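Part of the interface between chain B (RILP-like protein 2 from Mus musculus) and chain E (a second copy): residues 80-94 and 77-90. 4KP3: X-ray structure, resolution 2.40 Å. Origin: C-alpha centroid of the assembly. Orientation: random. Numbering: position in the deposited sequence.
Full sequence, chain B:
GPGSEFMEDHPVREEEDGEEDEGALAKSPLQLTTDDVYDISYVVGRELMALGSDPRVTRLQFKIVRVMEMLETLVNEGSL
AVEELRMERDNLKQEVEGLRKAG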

ATOM      1  N   LEU B  80      17.373 -15.346 -11.086  1.00 48.90           N
ATOM      2  CA  LEU B  80      17.511 -16.740 -11.516  1.00 38.91           C
ATOM      3  C   LEU B  80      17.499 -16.930 -13.031  1.00 42.29           C
ATOM      4  O   LEU B  80      18.421 -17.524 -13.593  1.00 48.67           O
ATOM      5  CB  LEU B  80      16.424 -17.602 -10.875  1.00 36.71           C
ATOM      6  CG  LEU B  80      16.464 -17.635  -9.350  1.00 44.56           C
ATOM      7  CD1 LEU B  80      15.332 -18.496  -8.807  1.00 42.33           C
ATOM      8  CD2 LEU B  80      17.821 -18.140  -8.870  1.00 39.16           C
ATOM      9  N   ALA B  81      16.461 -16.425 -13.689  1.00 35.63           N
ATOM     10  CA  ALA B  81      16.344 -16.581 -15.136  1.00 38.35           C
ATOM     11  C   ALA B  81      17.495 -15.875 -15.852  1.00 36.04           C
ATOM     12  O   ALA B  81      18.023 -16.377 -16.842  1.00 33.21           O
ATOM     13  CB  ALA B  81      14.993 -16.071 -15.634  1.00 28.74           C
ATOM     14  N   VAL B  82      17.889 -14.717 -15.334  1.00 35.89           N
ATOM     15  CA  VAL B  82      19.038 -13.991 -15.867  1.00 40.62           C
ATOM     16  C   VAL B  82      20.317 -14.808 -15.695  1.00 45.20           C
ATOM     17  O   VAL B  82      21.103 -14.939 -16.633  1.00 39.18           O
ATOM     18  CB  VAL B  82      19.209 -12.619 -15.187  1.00 39.75           C
ATOM     19  CG1 VAL B  82      20.549 -11.997 -15.571  1.00 37.00           C
ATOM     20  CG2 VAL B  82      18.057 -11.693 -15.554  1.00 45.73           C
ATOM     21  N   GLU B  83      20.507 -15.359 -14.496  1.00 49.10           N
ATOM     22  CA  GLU B  83      21.674 -16.181 -14.174  1.00 53.51           C
ATOM     23  C   GLU B  83      21.842 -17.366 -15.124  1.00 49.27           C
ATOM     24  O   GLU B  83      22.925 -17.583 -15.670  1.00 45.71           O
ATOM     25  CB  GLU B  83      21.590 -16.706 -12.732  1.00 67.71           C
ATOM     26  CG  GLU B  83      21.894 -15.695 -11.630  1.00 78.79           C
ATOM     27  CD  GLU B  83      21.698 -16.283 -10.234  1.00 86.93           C
ATOM     28  OE1 GLU B  83      21.883 -17.509 -10.073  1.00 87.76           O
ATOM     29  OE2 GLU B  83      21.347 -15.525  -9.301  1.00 85.42           O
ATOM     30  N   GLU B  84      20.772 -18.140 -15.302  1.00 39.55           N
ATOM     31  CA  GLU B  84      20.816 -19.314 -16.169  1.00 44.26           C
ATOM     32  C   GLU B  84      21.207 -18.939 -17.599  1.00 46.57           C
ATOM     33  O   GLU B  84      22.093 -19.554 -18.192  1.00 49.22           O
ATOM     34  CB  GLU B  84      19.475 -20.058 -16.159  1.00 49.94           C
ATOM     35  CG  GLU B  84      19.415 -21.225 -17.140  1.00 65.60           C
ATOM     36  CD  GLU B  84      18.502 -22.351 -16.674  1.00 83.14           C
ATOM     37  OE1 GLU B  84      17.573 -22.083 -15.883  1.00 86.54           O
ATOM     38  OE2 GLU B  84      18.723 -23.508 -17.096  1.00 88.20           O
ATOM     39  N   LEU B  85      20.547 -17.918 -18.135  1.00 46.26           N
ATOM     40  CA  LEU B  85      20.863 -17.409 -19.463  1.00 47.08           C
ATOM     41  C   LEU B  85      22.303 -16.907 -19.561  1.00 42.40           C
ATOM     42  O   LEU B  85      22.941 -17.049 -20.599  1.00 40.96           O
ATOM     43  CB  LEU B  85      19.885 -16.299 -19.853  1.00 45.72           C
ATOM     44  CG  LEU B  85      18.515 -16.781 -20.331  1.00 40.82           C
ATOM     45  CD1 LEU B  85      17.540 -15.620 -20.441  1.00 38.79           C
ATOM     46  CD2 LEU B  85      18.661 -17.496 -21.666  1.00 37.56           C
ATOM     47  N   ARG B  86      22.814 -16.332 -18.474  1.00 44.75           N
ATOM     48  CA  ARG B  86      24.168 -15.777 -18.462  1.00 44.25           C
ATOM     49  C   ARG B  86      25.250 -16.860 -18.556  1.00 44.14           C
ATOM     50  O   ARG B  86      26.212 -16.720 -19.321  1.00 47.93           O
ATOM     51  CB  ARG B  86      24.397 -14.909 -17.218  1.00 48.98           C
ATOM     52  CG  ARG B  86      25.559 -13.929 -17.358  1.00 61.17           C
ATOM     53  CD  ARG B  86      25.959 -13.281 -16.035  1.00 71.92           C
ATOM     54  NE  ARG B  86      24.964 -12.341 -15.517  1.00 77.40           N
ATOM     55  CZ  ARG B  86      24.372 -12.454 -14.331  1.00 79.16           C
ATOM     56  NH1 ARG B  86      24.673 -13.470 -13.530  1.00 71.65           N
ATOM     57  NH2 ARG B  86      23.481 -11.548 -13.946  1.00 77.46           N
ATOM     58  N   MET B  87      25.093 -17.930 -17.779  1.00 46.20           N
ATOM     59  CA  MET B  87      26.048 -19.035 -17.791  1.00 52.34           C
ATOM     60  C   MET B  87      26.105 -19.640 -19.182  1.00 50.05           C
ATOM     61  O   MET B  87      27.170 -20.011 -19.672  1.00 53.44           O
ATOM     62  CB  MET B  87      25.639 -20.114 -16.792  1.00 54.49           C
ATOM     63  CG  MET B  87      25.809 -19.741 -15.330  1.00 61.01           C
ATOM     64  SD  MET B  87      27.519 -19.837 -14.774  0.50 84.92           S
ATOM     65  CE  MET B  87      27.280 -19.802 -12.998  0.50 55.03           C
ATOM     66  N   GLU B  88      24.938 -19.735 -19.806  1.00 45.48           N
ATOM     67  CA  GLU B  88      24.800 -20.350 -21.113  1.00 46.14           C
ATOM     68  C   GLU B  88      25.423 -19.474 -22.204  1.00 43.28           C
ATOM     69  O   GLU B  88      26.136 -19.975 -23.077  1.00 42.36           O
ATOM     70  CB  GLU B  88      23.324 -20.597 -21.393  1.00 47.04           C
ATOM     71  CG  GLU B  88      23.061 -21.237 -22.718  1.00 54.78           C
ATOM     72  CD  GLU B  88      21.599 -21.486 -22.918  1.00 59.55           C
ATOM     73  OE1 GLU B  88      20.821 -21.147 -21.999  1.00 67.59           O
ATOM     74  OE2 GLU B  88      21.229 -22.018 -23.983  1.00 58.84           O
ATOM     75  N   ARG B  89      25.146 -18.170 -22.135  1.00 33.49           N
ATOM     76  CA  ARG B  89      25.779 -17.173 -22.993  1.00 43.30           C
ATOM     77  C   ARG B  89      27.299 -17.284 -22.906  1.00 43.50           C
ATOM     78  O   ARG B  89      27.987 -17.292 -23.929  1.00 42.55           O
ATOM     79  CB  ARG B  89      25.322 -15.762 -22.591  1.00 47.08           C
ATOM     80  CG  ARG B  89      25.663 -14.643 -23.580  1.00 51.23           C
ATOM     81  CD  ARG B  89      27.027 -14.017 -23.308  1.00 49.67           C
ATOM     82  NE  ARG B  89      27.226 -13.682 -21.901  1.00 47.01           N
ATOM     83  CZ  ARG B  89      26.853 -12.538 -21.336  1.00 47.25           C
ATOM     84  NH1 ARG B  89      26.240 -11.601 -22.050  1.00 47.88           N
ATOM     85  NH2 ARG B  89      27.088 -12.334 -20.048  1.00 47.04           N
ATOM     86  N   ASP B  90      27.818 -17.366 -21.683  1.00 44.99           N
ATOM     87  CA  ASP B  90      29.263 -17.422 -21.480  1.00 45.80           C
ATOM     88  C   ASP B  90      29.858 -18.721 -22.005  1.00 46.13           C
ATOM     89  O   ASP B  90      30.950 -18.722 -22.580  1.00 47.21           O
ATOM     90  CB  ASP B  90      29.629 -17.214 -20.006  1.00 41.21           C
ATOM     91  CG  ASP B  90      29.262 -15.829 -19.505  1.00 49.19           C
ATOM     92  OD1 ASP B  90      28.895 -14.975 -20.341  1.00 55.94           O
ATOM     93  OD2 ASP B  90      29.347 -15.591 -18.282  1.00 48.79           O
ATOM     94  N   ASN B  91      29.132 -19.820 -21.818  1.00 40.90           N
ATOM     95  CA  ASN B  91      29.568 -21.121 -22.318  1.00 46.26           C
ATOM     96  C   ASN B  91      29.626 -21.189 -23.846  1.00 50.74           C
ATOM     97  O   ASN B  91      30.612 -21.660 -24.413  1.00 51.81           O
ATOM     98  CB  ASN B  91      28.707 -22.245 -21.737  1.00 50.92           C
ATOM     99  CG  ASN B  91      29.072 -22.569 -20.297  1.00 61.63           C
ATOM    100  OD1 ASN B  91      30.223 -22.406 -19.888  1.00 63.00           O
ATOM    101  ND2 ASN B  91      28.094 -23.029 -19.523  1.00 60.55           N
ATOM    102  N   LEU B  92      28.575 -20.711 -24.505  1.00 50.45           N
ATOM    103  CA  LEU B  92      28.576 -20.583 -25.960  1.00 46.03           C
ATOM    104  C   LEU B  92      29.748 -19.718 -26.428  1.00 47.57           C
ATOM    105  O   LEU B  92      30.438 -20.059 -27.388  1.00 48.07           O
ATOM    106  CB  LEU B  92      27.261 -19.976 -26.446  1.00 39.74           C
ATOM    107  CG  LEU B  92      26.014 -20.853 -26.368  1.00 39.54           C
ATOM    108  CD1 LEU B  92      24.761 -20.000 -26.503  1.00 39.40           C
ATOM    109  CD2 LEU B  92      26.053 -21.922 -27.444  1.00 37.61           C
ATOM    110  N   LYS B  93      29.964 -18.600 -25.737  1.00 46.80           N
ATOM    111  CA  LYS B  93      31.076 -17.702 -26.040  1.00 48.84           C
ATOM    112  C   LYS B  93      32.422 -18.420 -25.930  1.00 53.65           C
ATOM    113  O   LYS B  93      33.296 -18.241 -26.778  1.00 55.93           O
ATOM    114  CB  LYS B  93      31.057 -16.488 -25.106  1.00 46.45           C
ATOM    115  CG  LYS B  93      30.608 -15.191 -25.757  1.00 49.95           C
ATOM    116  CD  LYS B  93      30.477 -14.081 -24.723  1.00 58.92           C
ATOM    117  CE  LYS B  93      30.144 -12.745 -25.370  1.00 67.28           C
ATOM    118  NZ  LYS B  93      29.756 -11.718 -24.359  1.00 67.23           N
ATOM    119  N   GLN B  94      32.580 -19.221 -24.877  1.00 55.37           N
ATOM    120  CA  GLN B  94      33.788 -20.017 -24.684  1.00 60.60           C
ATOM    121  C   GLN B  94      34.009 -20.917 -25.891  1.00 59.01           C
ATOM    122  O   GLN B  94      35.128 -21.048 -26.383  1.00 62.09           O
ATOM    123  CB  GLN B  94      33.687 -20.877 -23.417  1.00 69.16           C
ATOM    124  CG  GLN B  94      33.763 -20.114 -22.100  1.00 78.11           C
ATOM    125  CD  GLN B  94      33.388 -20.980 -20.908  1.00 93.18           C
ATOM    126  OE1 GLN B  94      33.651 -20.625 -19.759  1.00 96.76           O
ATOM    127  NE2 GLN B  94      32.762 -22.122 -21.180  1.00 99.02           N
TER
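Chain E 77-90: EGSLAVEELRMERD

Chain E, like chain B, is a continuous α-helix through this stretch, its backbone amides bonded to carbonyls four residues back. The two helices run parallel, crossing at 19° with axes 9.2 Å apart at closest approach, and they lie in register: the CA atoms pair V82(B) with V82(E), L85(B) with L85(E) and R89(B) with R89(E), those of the valines 5.4 Å apart. This is the geometry of a parallel coiled coil, and the packing is knobs into holes.

V82(B) fills a hollow formed by G78(E), A81(E), V82(E) and L85(E). Its CG2 reaches CG2 of V82(E) at 3.7 Å and CB of A81(E) at 3.9 Å; a short, branched side chain, pointing sideways, fills this shallow hollow with its methyl groups, and the small alanine leaves the neighbouring wall low.

One turn on, L85(E) points its CA-to-CB bond toward chain B and drops among V82(B), L85(B), R86(B) and R89(B), its CD1 lying 3.6 Å from O of V82(B). L85(B) returns the fit among V82(E), L85(E), R86(E) and R89(E). CB of L85(B) and CB of L85(E) are 4.0 Å apart, and beyond them each side chain ends in its hole, CD1 against the partner's backbone and CD2 against the arginine.

Arginine closes the hollow. CD2 of L85(E) lies over one face of the R89(B) guanidinium, 3.5 Å from NH1, while CD2 of L85(B) covers a face of R89(E). The flat group thus offers its face to leucine and its edge to carboxylate: NH1 of R89(B) forms a salt bridge to OE1 of E88(E) at 3.0 Å, and NH1 of R89(E) a salt bridge to OE1 of E88(B) at 3.3 Å, its hydrogen bonds weak. D90(B) and D90(E) each hold the arginine of their own chain on the side away from the glutamate, NE of R89(E) hydrogen-bonding to OD1 of D90(E) at 3.0 Å.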

ATOM      1  N   GLU E  77      13.926  -4.109 -14.966  1.00 38.36           N
ATOM      2  CA  GLU E  77      15.282  -4.646 -15.038  1.00 31.54           C
ATOM      3  C   GLU E  77      15.306  -6.103 -15.476  1.00 36.29           C
ATOM      4  O   GLU E  77      16.031  -6.472 -16.399  1.00 41.06           O
ATOM      5  CB  GLU E  77      15.968  -4.533 -13.674  1.00 33.66           C
ATOM      6  CG  GLU E  77      16.253  -3.110 -13.247  1.00 47.96           C
ATOM      7  CD  GLU E  77      17.097  -2.369 -14.260  1.00 55.69           C
ATOM      8  OE1 GLU E  77      18.108  -2.941 -14.717  1.00 51.62           O
ATOM      9  OE2 GLU E  77      16.742  -1.221 -14.607  1.00 63.63           O
ATOM     10  N   GLY E  78      14.509  -6.926 -14.800  1.00 34.89           N
ATOM     11  CA  GLY E  78      14.448  -8.347 -15.087  1.00 30.70           C
ATOM     12  C   GLY E  78      14.040  -8.654 -16.516  1.00 35.75           C
ATOM     13  O   GLY E  78      14.662  -9.479 -17.181  1.00 45.87           O
ATOM     14  N   SER E  79      12.997  -7.981 -16.987  1.00 32.39           N
ATOM     15  CA  SER E  79      12.512  -8.172 -18.347  1.00 36.60           C
ATOM     16  C   SER E  79      13.546  -7.748 -19.397  1.00 37.09           C
ATOM     17  O   SER E  79      13.815  -8.488 -20.344  1.00 39.52           O
ATOM     18  CB  SER E  79      11.192  -7.421 -18.552  1.00 39.15           C
ATOM     19  OG  SER E  79      10.743  -7.519 -19.891  1.00 47.21           O
ATOM     20  N   LEU E  80      14.129  -6.566 -19.228  1.00 30.76           N
ATOM     21  CA  LEU E  80      15.154  -6.093 -20.159  1.00 31.79           C
ATOM     22  C   LEU E  80      16.387  -7.005 -20.188  1.00 40.01           C
ATOM     23  O   LEU E  80      16.863  -7.381 -21.260  1.00 41.38           O
ATOM     24  CB  LEU E  80      15.558  -4.652 -19.846  1.00 37.52           C
ATOM     25  CG  LEU E  80      14.497  -3.571 -20.073  1.00 44.41           C
ATOM     26  CD1 LEU E  80      15.080  -2.184 -19.852  1.00 43.23           C
ATOM     27  CD2 LEU E  80      13.886  -3.680 -21.464  1.00 38.29           C
ATOM     28  N   ALA E  81      16.898  -7.368 -19.014  1.00 31.71           N
ATOM     29  CA  ALA E  81      18.072  -8.234 -18.941  1.00 32.58           C
ATOM     30  C   ALA E  81      17.809  -9.605 -19.572  1.00 36.45           C
ATOM     31  O   ALA E  81      18.616 -10.094 -20.362  1.00 40.74           O
ATOM     32  CB  ALA E  81      18.558  -8.378 -17.501  1.00 32.58           C
ATOM     33  N   VAL E  82      16.676 -10.215 -19.230  1.00 36.96           N
ATOM     34  CA  VAL E  82      16.305 -11.507 -19.804  1.00 35.71           C
ATOM     35  C   VAL E  82      16.180 -11.425 -21.324  1.00 38.84           C
ATOM     36  O   VAL E  82      16.664 -12.300 -22.037  1.00 48.88           O
ATOM     37  CB  VAL E  82      14.996 -12.066 -19.193  1.00 39.65           C
ATOM     38  CG1 VAL E  82      14.399 -13.149 -20.079  1.00 33.84           C
ATOM     39  CG2 VAL E  82      15.252 -12.615 -17.796  1.00 36.88           C
ATOM     40  N   GLU E  83      15.561 -10.358 -21.817  1.00 40.88           N
ATOM     41  CA  GLU E  83      15.371 -10.193 -23.257  1.00 47.70           C
ATOM     42  C   GLU E  83      16.691 -10.044 -24.023  1.00 46.45           C
ATOM     43  O   GLU E  83      16.877 -10.667 -25.072  1.00 45.38           O
ATOM     44  CB  GLU E  83      14.449  -9.011 -23.557  1.00 56.49           C
ATOM     45  CG  GLU E  83      14.148  -8.846 -25.035  1.00 72.13           C
ATOM     46  CD  GLU E  83      13.636 -10.129 -25.666  1.00 86.53           C
ATOM     47  OE1 GLU E  83      14.276 -10.625 -26.617  1.00 89.20           O
ATOM     48  OE2 GLU E  83      12.591 -10.641 -25.210  1.00 91.98           O
ATOM     49  N   GLU E  84      17.602  -9.226 -23.500  1.00 41.84           N
ATOM     50  CA  GLU E  84      18.891  -9.009 -24.156  1.00 40.87           C
ATOM     51  C   GLU E  84      19.732 -10.280 -24.159  1.00 41.89           C
ATOM     52  O   GLU E  84      20.356 -10.621 -25.167  1.00 39.23           O
ATOM     53  CB  GLU E  84      19.664  -7.852 -23.509  1.00 44.80           C
ATOM     54  CG  GLU E  84      21.128  -7.764 -23.943  1.00 60.06           C
ATOM     55  CD  GLU E  84      21.303  -7.551 -25.447  1.00 73.80           C
ATOM     56  OE1 GLU E  84      20.499  -6.808 -26.049  1.00 76.57           O
ATOM     57  OE2 GLU E  84      22.251  -8.123 -26.029  1.00 76.29           O
ATOM     58  N   LEU E  85      19.733 -10.990 -23.035  1.00 42.25           N
ATOM     59  CA  LEU E  85      20.467 -12.245 -22.951  1.00 40.62           C
ATOM     60  C   LEU E  85      19.883 -13.304 -23.889  1.00 43.36           C
ATOM     61  O   LEU E  85      20.622 -14.120 -24.434  1.00 48.23           O
ATOM     62  CB  LEU E  85      20.548 -12.751 -21.505  1.00 40.50           C
ATOM     63  CG  LEU E  85      21.706 -12.164 -20.690  1.00 43.61           C
ATOM     64  CD1 LEU E  85      21.589 -12.504 -19.211  1.00 44.48           C
ATOM     65  CD2 LEU E  85      23.048 -12.639 -21.240  1.00 40.36           C
ATOM     66  N   ARG E  86      18.568 -13.273 -24.097  1.00 41.30           N
ATOM     67  CA  ARG E  86      17.923 -14.233 -25.000  1.00 45.19           C
ATOM     68  C   ARG E  86      18.378 -14.068 -26.448  1.00 43.53           C
ATOM     69  O   ARG E  86      18.707 -15.052 -27.108  1.00 50.92           O
ATOM     70  CB  ARG E  86      16.394 -14.166 -24.903  1.00 53.91           C
ATOM     71  CG  ARG E  86      15.851 -14.756 -23.613  1.00 69.94           C
ATOM     72  CD  ARG E  86      14.653 -15.658 -23.839  1.00 81.57           C
ATOM     73  NE  ARG E  86      14.499 -16.610 -22.740  1.00 87.63           N
ATOM     74  CZ  ARG E  86      13.617 -16.487 -21.753  1.00 90.45           C
ATOM     75  NH1 ARG E  86      12.786 -15.454 -21.725  1.00 89.39           N
ATOM     76  NH2 ARG E  86      13.561 -17.407 -20.798  1.00 89.57           N
ATOM     77  N   MET E  87      18.398 -12.829 -26.931  1.00 41.21           N
ATOM     78  CA  MET E  87      18.890 -12.537 -28.277  1.00 45.15           C
ATOM     79  C   MET E  87      20.328 -13.001 -28.446  1.00 44.51           C
ATOM     80  O   MET E  87      20.659 -13.726 -29.385  1.00 47.87           O
ATOM     81  CB  MET E  87      18.826 -11.039 -28.558  1.00 50.67           C
ATOM     82  CG  MET E  87      17.438 -10.492 -28.812  1.00 60.63           C
ATOM     83  SD  MET E  87      17.533  -8.803 -29.442  1.00 73.73           S
ATOM     84  CE  MET E  87      18.663  -8.098 -28.252  1.00 91.69           C
ATOM     85  N   GLU E  88      21.177 -12.565 -27.524  1.00 42.54           N
ATOM     86  CA  GLU E  88      22.594 -12.895 -27.547  1.00 45.01           C
ATOM     87  C   GLU E  88      22.791 -14.401 -27.592  1.00 44.48           C
ATOM     88  O   GLU E  88      23.584 -14.914 -28.383  1.00 47.80           O
ATOM     89  CB  GLU E  88      23.258 -12.339 -26.298  1.00 51.51           C
ATOM     90  CG  GLU E  88      24.549 -11.618 -26.546  1.00 60.96           C
ATOM     91  CD  GLU E  88      25.183 -11.161 -25.258  1.00 72.80           C
ATOM     92  OE1 GLU E  88      26.393 -11.410 -25.077  1.00 80.09           O
ATOM     93  OE2 GLU E  88      24.468 -10.561 -24.424  1.00 69.31           O
ATOM     94  N   ARG E  89      22.053 -15.100 -26.737  1.00 41.68           N
ATOM     95  CA  ARG E  89      22.116 -16.551 -26.649  1.00 39.67           C
ATOM     96  C   ARG E  89      21.647 -17.209 -27.947  1.00 43.74           C
ATOM     97  O   ARG E  89      22.264 -18.165 -28.414  1.00 44.77           O
ATOM     98  CB  ARG E  89      21.290 -17.034 -25.448  1.00 40.96           C
ATOM     99  CG  ARG E  89      21.492 -18.487 -25.049  1.00 39.26           C
ATOM    100  CD  ARG E  89      20.610 -19.424 -25.860  1.00 45.20           C
ATOM    101  NE  ARG E  89      19.239 -18.930 -25.964  1.00 47.56           N
ATOM    102  CZ  ARG E  89      18.265 -19.257 -25.122  1.00 54.97           C
ATOM    103  NH1 ARG E  89      18.516 -20.080 -24.114  1.00 52.34           N
ATOM    104  NH2 ARG E  89      17.043 -18.763 -25.286  1.00 51.76           N
ATOM    105  N   ASP E  90      20.553 -16.712 -28.520  1.00 47.72           N
ATOM    106  CA  ASP E  90      20.059 -17.258 -29.784  1.00 47.19           C
ATOM    107  C   ASP E  90      21.086 -17.062 -30.895  1.00 46.90           C
ATOM    108  O   ASP E  90      21.393 -17.994 -31.642  1.00 42.75           O
ATOM    109  CB  ASP E  90      18.725 -16.619 -30.187  1.00 34.02           C
ATOM    110  CG  ASP E  90      17.603 -16.934 -29.215  1.00 43.82           C
ATOM    111  OD1 ASP E  90      17.761 -17.867 -28.399  1.00 47.09           O
ATOM    112  OD2 ASP E  90      16.560 -16.243 -29.270  1.00 37.74           O
TER